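Local coordinates for class I phosphodiesterase PDEB1 (Leishmania major, PDB 2R8Q), which belongs to the class I cyclic nucleotide phosphodiesterase family and carries an all-helical catalytic domain with a zinc and a magnesium ion, at residues 96-101 with 272-277; 147-152 with 170-175. One frame throughout, in Å; residues are numbered along the deposited sequence.

Interaction 1: 96-101 with 272-277; sequences RVPYHN and VTEEFY. With IBM (3-isobutyl-1-methylxanthine), chain E.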
ATOM      1  N   ARG A  96      17.911   4.080  -8.479  1.00 22.47           N
ATOM      2  CA  ARG A  96      18.861   4.409  -9.525  1.00 24.23           C
ATOM      3  C   ARG A  96      18.516   3.733 -10.847  1.00 23.66           C
ATOM      4  O   ARG A  96      19.296   2.932 -11.367  1.00 26.75           O
ATOM      5  CB  ARG A  96      20.276   4.021  -9.094  1.00 27.96           C
ATOM      6  CG  ARG A  96      20.763   4.757  -7.857  1.00 32.40           C
ATOM      7  CD  ARG A  96      22.238   4.488  -7.602  1.00 37.83           C
ATOM      8  NE  ARG A  96      22.712   5.138  -6.382  1.00 41.84           N
ATOM      9  CZ  ARG A  96      22.300   4.824  -5.158  1.00 43.99           C
ATOM     10  NH1 ARG A  96      21.401   3.864  -4.983  1.00 44.28           N
ATOM     11  NH2 ARG A  96      22.785   5.472  -4.107  1.00 44.79           N
ATOM     12  N   VAL A  97      17.338   4.053 -11.374  1.00 20.05           N
ATOM     13  CA  VAL A  97      16.886   3.520 -12.657  1.00 19.10           C
ATOM     14  C   VAL A  97      17.179   4.598 -13.701  1.00 17.06           C
ATOM     15  O   VAL A  97      17.345   5.767 -13.356  1.00 17.55           O
ATOM     16  CB  VAL A  97      15.381   3.187 -12.633  1.00 17.97           C
ATOM     17  CG1 VAL A  97      15.132   2.013 -11.697  1.00 20.45           C
ATOM     18  CG2 VAL A  97      14.580   4.397 -12.180  1.00 18.59           C
ATOM     19  N   PRO A  98      17.241   4.223 -14.990  1.00 17.10           N
ATOM     20  CA  PRO A  98      17.532   5.178 -16.066  1.00 16.24           C
ATOM     21  C   PRO A  98      16.620   6.386 -16.222  1.00 15.77           C
ATOM     22  O   PRO A  98      17.098   7.494 -16.488  1.00 15.87           O
ATOM     23  CB  PRO A  98      17.517   4.305 -17.323  1.00 16.25           C
ATOM     24  CG  PRO A  98      17.909   2.948 -16.805  1.00 17.20           C
ATOM     25  CD  PRO A  98      17.106   2.858 -15.529  1.00 17.13           C
ATOM     26  N   TYR A  99      15.316   6.181 -16.062  1.00 15.49           N
ATOM     27  CA  TYR A  99      14.374   7.271 -16.247  1.00 14.71           C
ATOM     28  C   TYR A  99      13.560   7.680 -15.027  1.00 14.40           C
ATOM     29  O   TYR A  99      13.527   8.859 -14.676  1.00 14.19           O
ATOM     30  CB  TYR A  99      13.413   6.933 -17.390  1.00 15.39           C
ATOM     31  CG  TYR A  99      12.437   8.042 -17.712  1.00 13.99           C
ATOM     32  CD1 TYR A  99      12.847   9.180 -18.403  1.00 15.14           C
ATOM     33  CD2 TYR A  99      11.108   7.959 -17.309  1.00 15.05           C
ATOM     34  CE1 TYR A  99      11.953  10.208 -18.688  1.00 15.37           C
ATOM     35  CE2 TYR A  99      10.210   8.976 -17.582  1.00 14.60           C
ATOM     36  CZ  TYR A  99      10.634  10.097 -18.274  1.00 13.98           C
ATOM     37  OH  TYR A  99       9.735  11.097 -18.561  1.00 15.09           O
ATOM     38  N   HIS A 100      12.903   6.721 -14.381  1.00 13.91           N
ATOM     39  CA  HIS A 100      12.069   7.048 -13.231  1.00 13.92           C
ATOM     40  C   HIS A 100      12.838   7.249 -11.941  1.00 15.03           C
ATOM     41  O   HIS A 100      12.537   6.646 -10.908  1.00 15.84           O
ATOM     42  CB  HIS A 100      10.973   5.997 -13.048  1.00 15.01           C
ATOM     43  CG  HIS A 100       9.878   6.097 -14.065  1.00 14.79           C
ATOM     44  ND1 HIS A 100       9.813   5.287 -15.178  1.00 14.26           N
ATOM     45  CD2 HIS A 100       8.827   6.948 -14.158  1.00 14.87           C
ATOM     46  CE1 HIS A 100       8.771   5.635 -15.914  1.00 15.42           C
ATOM     47  NE2 HIS A 100       8.157   6.641 -15.318  1.00 14.91           N
ATOM     48  N   ASN A 101      13.833   8.127 -12.022  1.00 15.53           N
ATOM     49  CA  ASN A 101      14.667   8.470 -10.882  1.00 13.96           C
ATOM     50  C   ASN A 101      14.275   9.866 -10.395  1.00 15.37           C
ATOM     51  O   ASN A 101      13.348  10.480 -10.925  1.00 14.90           O
ATOM     52  CB  ASN A 101      16.142   8.423 -11.290  1.00 15.16           C
ATOM     53  CG  ASN A 101      16.419   9.223 -12.547  1.00 14.95           C
ATOM     54  OD1 ASN A 101      16.084  10.402 -12.623  1.00 15.13           O
ATOM     55  ND2 ASN A 101      17.039   8.586 -13.539  1.00 16.32           N
ATOM     56  N   VAL A 272      14.505   7.110 -21.332  1.00 14.84           N
ATOM     57  CA  VAL A 272      13.301   6.281 -21.377  1.00 16.34           C
ATOM     58  C   VAL A 272      13.622   4.973 -22.092  1.00 17.11           C
ATOM     59  O   VAL A 272      13.282   3.888 -21.615  1.00 17.76           O
ATOM     60  CB  VAL A 272      12.146   6.971 -22.145  1.00 16.01           C
ATOM     61  CG1 VAL A 272      10.975   6.004 -22.301  1.00 18.30           C
ATOM     62  CG2 VAL A 272      11.695   8.214 -21.408  1.00 18.68           C
ATOM     63  N   THR A 273      14.290   5.085 -23.235  1.00 16.78           N
ATOM     64  CA  THR A 273      14.646   3.915 -24.023  1.00 17.91           C
ATOM     65  C   THR A 273      15.467   2.902 -23.239  1.00 18.01           C
ATOM     66  O   THR A 273      15.175   1.705 -23.270  1.00 18.12           O
ATOM     67  CB  THR A 273      15.418   4.326 -25.292  1.00 17.82           C
ATOM     68  OG1 THR A 273      14.571   5.141 -26.110  1.00 21.76           O
ATOM     69  CG2 THR A 273      15.847   3.092 -26.086  1.00 20.75           C
ATOM     70  N   GLU A 274      16.490   3.371 -22.532  1.00 17.51           N
ATOM     71  CA  GLU A 274      17.323   2.463 -21.755  1.00 18.86           C
ATOM     72  C   GLU A 274      16.538   1.794 -20.634  1.00 17.89           C
ATOM     73  O   GLU A 274      16.768   0.624 -20.332  1.00 18.25           O
ATOM     74  CB  GLU A 274      18.534   3.196 -21.176  1.00 20.53           C
ATOM     75  CG  GLU A 274      19.458   2.316 -20.325  1.00 22.45           C
ATOM     76  CD  GLU A 274      19.917   1.041 -21.033  1.00 24.80           C
ATOM     77  OE1 GLU A 274      20.050   1.047 -22.275  1.00 25.78           O
ATOM     78  OE2 GLU A 274      20.159   0.032 -20.338  1.00 25.71           O
ATOM     79  N   GLU A 275      15.611   2.519 -20.010  1.00 15.80           N
ATOM     80  CA  GLU A 275      14.833   1.901 -18.943  1.00 16.22           C
ATOM     81  C   GLU A 275      13.942   0.806 -19.530  1.00 16.11           C
ATOM     82  O   GLU A 275      13.814  -0.279 -18.954  1.00 16.54           O
ATOM     83  CB  GLU A 275      13.970   2.932 -18.204  1.00 16.18           C
ATOM     84  CG  GLU A 275      13.170   2.303 -17.066  1.00 16.78           C
ATOM     85  CD  GLU A 275      12.590   3.320 -16.104  1.00 17.53           C
ATOM     86  OE1 GLU A 275      13.363   4.141 -15.564  1.00 17.49           O
ATOM     87  OE2 GLU A 275      11.364   3.287 -15.878  1.00 17.67           O
ATOM     88  N   PHE A 276      13.330   1.097 -20.674  1.00 16.90           N
ATOM     89  CA  PHE A 276      12.470   0.128 -21.344  1.00 16.47           C
ATOM     90  C   PHE A 276      13.276  -1.122 -21.709  1.00 17.06           C
ATOM     91  O   PHE A 276      12.826  -2.248 -21.487  1.00 17.22           O
ATOM     92  CB  PHE A 276      11.864   0.730 -22.619  1.00 15.95           C
ATOM     93  CG  PHE A 276      10.702   1.662 -22.378  1.00 17.07           C
ATOM     94  CD1 PHE A 276      10.228   1.915 -21.093  1.00 17.19           C
ATOM     95  CD2 PHE A 276      10.072   2.279 -23.453  1.00 18.98           C
ATOM     96  CE1 PHE A 276       9.144   2.770 -20.885  1.00 18.41           C
ATOM     97  CE2 PHE A 276       8.991   3.133 -23.256  1.00 19.52           C
ATOM     98  CZ  PHE A 276       8.525   3.378 -21.969  1.00 19.22           C
ATOM     99  N   TYR A 277      14.466  -0.924 -22.270  1.00 17.36           N
ATOM    100  CA  TYR A 277      15.311  -2.053 -22.649  1.00 17.67           C
ATOM    101  C   TYR A 277      15.653  -2.917 -21.440  1.00 18.44           C
ATOM    102  O   TYR A 277      15.739  -4.140 -21.545  1.00 18.14           O
ATOM    103  CB  TYR A 277      16.605  -1.567 -23.309  1.00 19.02           C
ATOM    104  CG  TYR A 277      16.451  -1.078 -24.733  1.00 20.33           C
ATOM    105  CD1 TYR A 277      17.518  -0.474 -25.394  1.00 23.55           C
ATOM    106  CD2 TYR A 277      15.249  -1.227 -25.423  1.00 21.14           C
ATOM    107  CE1 TYR A 277      17.394  -0.031 -26.706  1.00 24.19           C
ATOM    108  CE2 TYR A 277      15.115  -0.788 -26.739  1.00 25.00           C
ATOM    109  CZ  TYR A 277      16.192  -0.191 -27.372  1.00 25.25           C
ATOM    110  OH  TYR A 277      16.064   0.245 -28.671  1.00 29.57           O
TER
HETATM  111  N9  IBM E   3       6.142   5.949 -23.476  1.00 50.85           N
HETATM  112  C8  IBM E   3       6.484   5.395 -24.685  1.00 50.81           C
HETATM  113  N7  IBM E   3       7.394   6.073 -25.338  1.00 50.38           N
HETATM  114  C5  IBM E   3       7.669   7.146 -24.501  1.00 50.74           C
HETATM  115  C4  IBM E   3       6.908   7.084 -23.355  1.00 51.14           C
HETATM  116  N3  IBM E   3       6.911   7.953 -22.320  1.00 51.27           N
HETATM  117  C2  IBM E   3       7.773   9.003 -22.461  1.00 51.70           C
HETATM  118  N1  IBM E   3       8.585   9.147 -23.591  1.00 51.34           N
HETATM  119  C6  IBM E   3       8.535   8.223 -24.607  1.00 51.31           C
HETATM  120  O6  IBM E   3       9.245   8.345 -25.593  1.00 51.34           O
HETATM  121  O2  IBM E   3       7.837   9.844 -21.571  1.00 50.84           O
HETATM  122  C10 IBM E   3       9.489  10.283 -23.693  1.00 52.06           C
HETATM  123  C11 IBM E   3       6.065   7.778 -21.151  1.00 52.65           C
HETATM  124  C12 IBM E   3       6.501   6.518 -20.398  1.00 52.75           C
HETATM  125  C13 IBM E   3       7.559   6.848 -19.354  1.00 52.87           C
HETATM  126  C14 IBM E   3       5.303   5.830 -19.759  1.00 53.62           C
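The loop residues Pro98 and Tyr99 run against one side of segment 272-277, part of helix 262-285, Pro98 CA coming within 5.1 Å of Glu275 CA and Tyr99 CA within 5.3 Å of Val272 CA. Glu275 does most of the binding. Its CG is anti to the backbone N (chi1 -179°), and the chain stays extended beyond it, long enough to carry the carboxylate from the helix to the turn. There Glu275 OE1 accepts two backbone bonds, one from Tyr99 N on its anti side and a straighter one from His100 N, 2.9 Å away, on its syn side. Glu275 OE2 takes the third: His100 ND1 donates to it over 2.6 Å at 173°, with the oxygen in the imidazole plane although ring and carboxylate are twisted 45° apart. The bond helps to fix the rotation of the ring. Pro98, compact and without an N-H, rests its CB 3.9 Å from Glu275 CB, while its CG meets the aliphatic part of Glu274, whose carboxylate turns to Arg278 and Arg296. At the Tyr99-Val272 pair, Val272 CG2 sits over one face of the Tyr99 ring, 3.5 Å from its centroid, a CH-pi contact; the hydroxyl of Tyr99 is bonded to Asn257. Val272 CG1, Phe276, whose ring edge meets the xanthine at C8, and His100 CE1, 3.8 Å from the isobutyl carbon C13, line the pocket of 3-isobutyl-1-methylxanthine. A histidine positioned by a second-shell glutamate, beside the zinc and magnesium ions, is characteristic of the phosphodiesterase active site.

Interaction 2: 147-152 with 170-175; sequences VNNSFY and SVLEVH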
ATOM      1  N   VAL A 147      10.042  -0.699 -14.083  1.00 18.60           N
ATOM      2  CA  VAL A 147       9.183  -1.558 -14.897  1.00 17.64           C
ATOM      3  C   VAL A 147       7.759  -1.024 -14.802  1.00 17.43           C
ATOM      4  O   VAL A 147       7.384  -0.449 -13.778  1.00 18.23           O
ATOM      5  CB  VAL A 147       9.216  -3.039 -14.427  1.00 17.72           C
ATOM      6  CG1 VAL A 147      10.610  -3.613 -14.631  1.00 18.95           C
ATOM      7  CG2 VAL A 147       8.807  -3.143 -12.970  1.00 20.34           C
ATOM      8  N   ASN A 148       6.973  -1.191 -15.866  1.00 17.28           N
ATOM      9  CA  ASN A 148       5.599  -0.692 -15.862  1.00 17.56           C
ATOM     10  C   ASN A 148       4.600  -1.631 -15.186  1.00 16.79           C
ATOM     11  O   ASN A 148       4.955  -2.725 -14.757  1.00 16.94           O
ATOM     12  CB  ASN A 148       5.131  -0.362 -17.291  1.00 21.08           C
ATOM     13  CG  ASN A 148       5.238  -1.541 -18.238  1.00 22.62           C
ATOM     14  OD1 ASN A 148       5.143  -2.698 -17.829  1.00 20.27           O
ATOM     15  ND2 ASN A 148       5.418  -1.248 -19.525  1.00 25.06           N
ATOM     16  N   ASN A 149       3.351  -1.192 -15.068  1.00 16.56           N
ATOM     17  CA  ASN A 149       2.338  -2.011 -14.413  1.00 16.46           C
ATOM     18  C   ASN A 149       2.159  -3.371 -15.075  1.00 18.51           C
ATOM     19  O   ASN A 149       1.935  -4.369 -14.389  1.00 19.23           O
ATOM     20  CB  ASN A 149       0.987  -1.285 -14.365  1.00 16.28           C
ATOM     21  CG  ASN A 149       0.979  -0.124 -13.391  1.00 17.90           C
ATOM     22  OD1 ASN A 149       1.702  -0.130 -12.395  1.00 20.57           O
ATOM     23  ND2 ASN A 149       0.142   0.870 -13.659  1.00 18.28           N
ATOM     24  N   SER A 150       2.263  -3.411 -16.400  1.00 19.16           N
ATOM     25  CA  SER A 150       2.101  -4.662 -17.134  1.00 20.65           C
ATOM     26  C   SER A 150       3.088  -5.730 -16.675  1.00 19.81           C
ATOM     27  O   SER A 150       2.741  -6.910 -16.579  1.00 20.25           O
ATOM     28  CB  SER A 150       2.274  -4.417 -18.634  1.00 21.76           C
ATOM     29  OG  SER A 150       2.130  -5.627 -19.359  1.00 28.13           O
ATOM     30  N   PHE A 151       4.316  -5.315 -16.387  1.00 17.90           N
ATOM     31  CA  PHE A 151       5.354  -6.236 -15.945  1.00 18.06           C
ATOM     32  C   PHE A 151       4.919  -7.024 -14.714  1.00 18.98           C
ATOM     33  O   PHE A 151       5.091  -8.245 -14.656  1.00 18.54           O
ATOM     34  CB  PHE A 151       6.641  -5.459 -15.649  1.00 18.29           C
ATOM     35  CG  PHE A 151       7.785  -6.319 -15.187  1.00 18.68           C
ATOM     36  CD1 PHE A 151       7.928  -6.648 -13.842  1.00 17.81           C
ATOM     37  CD2 PHE A 151       8.730  -6.783 -16.097  1.00 18.69           C
ATOM     38  CE1 PHE A 151       9.003  -7.426 -13.408  1.00 20.60           C
ATOM     39  CE2 PHE A 151       9.805  -7.559 -15.678  1.00 18.88           C
ATOM     40  CZ  PHE A 151       9.944  -7.881 -14.325  1.00 20.51           C
ATOM     41  N   TYR A 152       4.344  -6.330 -13.735  1.00 18.97           N
ATOM     42  CA  TYR A 152       3.905  -6.992 -12.514  1.00 20.17           C
ATOM     43  C   TYR A 152       2.850  -8.058 -12.773  1.00 21.74           C
ATOM     44  O   TYR A 152       2.821  -9.093 -12.106  1.00 22.53           O
ATOM     45  CB  TYR A 152       3.379  -5.960 -11.516  1.00 19.89           C
ATOM     46  CG  TYR A 152       4.457  -5.030 -11.021  1.00 20.29           C
ATOM     47  CD1 TYR A 152       4.646  -3.775 -11.599  1.00 21.19           C
ATOM     48  CD2 TYR A 152       5.317  -5.421  -9.997  1.00 21.45           C
ATOM     49  CE1 TYR A 152       5.668  -2.934 -11.169  1.00 20.51           C
ATOM     50  CE2 TYR A 152       6.342  -4.590  -9.560  1.00 22.98           C
ATOM     51  CZ  TYR A 152       6.513  -3.348 -10.150  1.00 22.44           C
ATOM     52  OH  TYR A 152       7.535  -2.531  -9.723  1.00 23.98           O
ATOM     53  N   SER A 170      -3.943  -0.137 -11.156  1.00 25.84           N
ATOM     54  CA  SER A 170      -2.874   0.855 -11.091  1.00 22.67           C
ATOM     55  C   SER A 170      -1.898   0.461  -9.990  1.00 22.08           C
ATOM     56  O   SER A 170      -1.804   1.125  -8.958  1.00 21.76           O
ATOM     57  CB  SER A 170      -3.448   2.246 -10.806  1.00 22.24           C
ATOM     58  OG  SER A 170      -4.325   2.649 -11.843  1.00 24.14           O
ATOM     59  N   VAL A 171      -1.180  -0.631 -10.235  1.00 21.24           N
ATOM     60  CA  VAL A 171      -0.203  -1.186  -9.304  1.00 20.82           C
ATOM     61  C   VAL A 171       0.766  -0.146  -8.748  1.00 20.01           C
ATOM     62  O   VAL A 171       0.838   0.077  -7.539  1.00 19.84           O
ATOM     63  CB  VAL A 171       0.628  -2.296  -9.989  1.00 22.59           C
ATOM     64  CG1 VAL A 171       1.544  -2.957  -8.977  1.00 23.85           C
ATOM     65  CG2 VAL A 171      -0.301  -3.320 -10.642  1.00 25.41           C
ATOM     66  N   LEU A 172       1.515   0.482  -9.646  1.00 17.96           N
ATOM     67  CA  LEU A 172       2.501   1.482  -9.264  1.00 17.47           C
ATOM     68  C   LEU A 172       1.928   2.735  -8.618  1.00 16.54           C
ATOM     69  O   LEU A 172       2.407   3.175  -7.573  1.00 16.11           O
ATOM     70  CB  LEU A 172       3.318   1.891 -10.493  1.00 17.86           C
ATOM     71  CG  LEU A 172       4.388   0.910 -10.965  1.00 20.38           C
ATOM     72  CD1 LEU A 172       4.735   1.186 -12.417  1.00 22.07           C
ATOM     73  CD2 LEU A 172       5.608   1.033 -10.078  1.00 23.00           C
ATOM     74  N   GLU A 173       0.904   3.313  -9.238  1.00 16.02           N
ATOM     75  CA  GLU A 173       0.327   4.552  -8.728  1.00 15.89           C
ATOM     76  C   GLU A 173      -0.223   4.482  -7.299  1.00 15.85           C
ATOM     77  O   GLU A 173      -0.060   5.426  -6.526  1.00 16.57           O
ATOM     78  CB  GLU A 173      -0.728   5.071  -9.709  1.00 16.28           C
ATOM     79  CG  GLU A 173      -0.159   5.491 -11.079  1.00 17.62           C
ATOM     80  CD  GLU A 173       0.271   4.317 -11.951  1.00 18.39           C
ATOM     81  OE1 GLU A 173      -0.258   3.207 -11.756  1.00 16.59           O
ATOM     82  OE2 GLU A 173       1.125   4.506 -12.846  1.00 18.37           O
ATOM     83  N   VAL A 174      -0.854   3.373  -6.928  1.00 16.25           N
ATOM     84  CA  VAL A 174      -1.356   3.257  -5.563  1.00 17.20           C
ATOM     85  C   VAL A 174      -0.149   3.183  -4.625  1.00 17.13           C
ATOM     86  O   VAL A 174      -0.163   3.758  -3.535  1.00 16.87           O
ATOM     87  CB  VAL A 174      -2.242   2.002  -5.394  1.00 19.41           C
ATOM     88  CG1 VAL A 174      -2.597   1.799  -3.918  1.00 20.61           C
ATOM     89  CG2 VAL A 174      -3.516   2.163  -6.212  1.00 19.18           C
ATOM     90  N   HIS A 175       0.900   2.491  -5.066  1.00 16.34           N
ATOM     91  CA  HIS A 175       2.125   2.361  -4.283  1.00 17.51           C
ATOM     92  C   HIS A 175       2.742   3.741  -4.051  1.00 15.62           C
ATOM     93  O   HIS A 175       3.162   4.057  -2.936  1.00 15.74           O
ATOM     94  CB  HIS A 175       3.125   1.458  -5.018  1.00 18.97           C
ATOM     95  CG  HIS A 175       4.406   1.222  -4.275  1.00 20.86           C
ATOM     96  ND1 HIS A 175       4.459   0.564  -3.065  1.00 23.65           N
ATOM     97  CD2 HIS A 175       5.688   1.531  -4.590  1.00 21.44           C
ATOM     98  CE1 HIS A 175       5.717   0.474  -2.667  1.00 23.82           C
ATOM     99  NE2 HIS A 175       6.482   1.053  -3.576  1.00 22.33           N
TER
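One face of the Tyr152 ring receives Val171 CG1, which lies 4.1 Å from Tyr152 CG, while Asn149 O of its own segment lies in plane at the ring's edge. Leu172 approaches the same ring obliquely, its CG 4.1 Å from Tyr152 CE1 and the two side chains crossing at about a right angle. The branched Val171 and Leu172 thus offer methyl and methine groups to the aromatic surface, and Leu159 of helix 158-166 touches both Tyr152 and Val171. Within segment 147-152 itself, Val147 CG1 stands over the centre of one face of the Phe151 ring.

The other flat group is the Asn149 amide, which reaches across with both of its ends. Asn149 OD1 accepts from Leu172 N at 2.8 Å, the donor tilted 28° from the carbonyl plane, with Leu172 CB and Val171 CB close by. Asn149 ND2 donates almost straight (174°) to the syn lone pair of Glu173 OE1, 3.0 Å off. That oxygen lies in the amide plane, yet the carboxylate itself is turned 86° from it; the bend of Glu173 at chi2 helps to bring its acid group round to Asn149. Asparagine suits this place because one short planar group supplies an acceptor and a donor at once. Leu172 CD1 also comes to 3.4 Å from Val147 O.

Ser170 precedes the helix without capping it, its hydroxyl being bonded to Asp215. Leu172 N, an amide in the first turn of helix 171-184, instead finds its acceptor in Asn149. The amide also grips Glu173, whose side chain is about 4 Å from the magnesium ion, so the bond probably steadies a carboxylate that the nearby metal may also polarise.

How the interactions relate
From the N terminus, the loop 96-101 follows helix 80-92 and leads into helix 102-118. Much further on, 147-152 opens the short helix 149-154, and 170-175 opens helix 171-184; interaction 2 closes this small loop, which contains helix 158-166. The chain then passes through three more helices before 272-277, on helix 262-285, returns to 96-101 and closes the long loop of interaction 1. Interaction 2 is therefore nested within interaction 1. Their centres are 15 Å apart and their nearest atoms about 5 Å, without touching. Helix 262-285 links the two regions: Gln279, beyond 272-277, bonds Asn148 N.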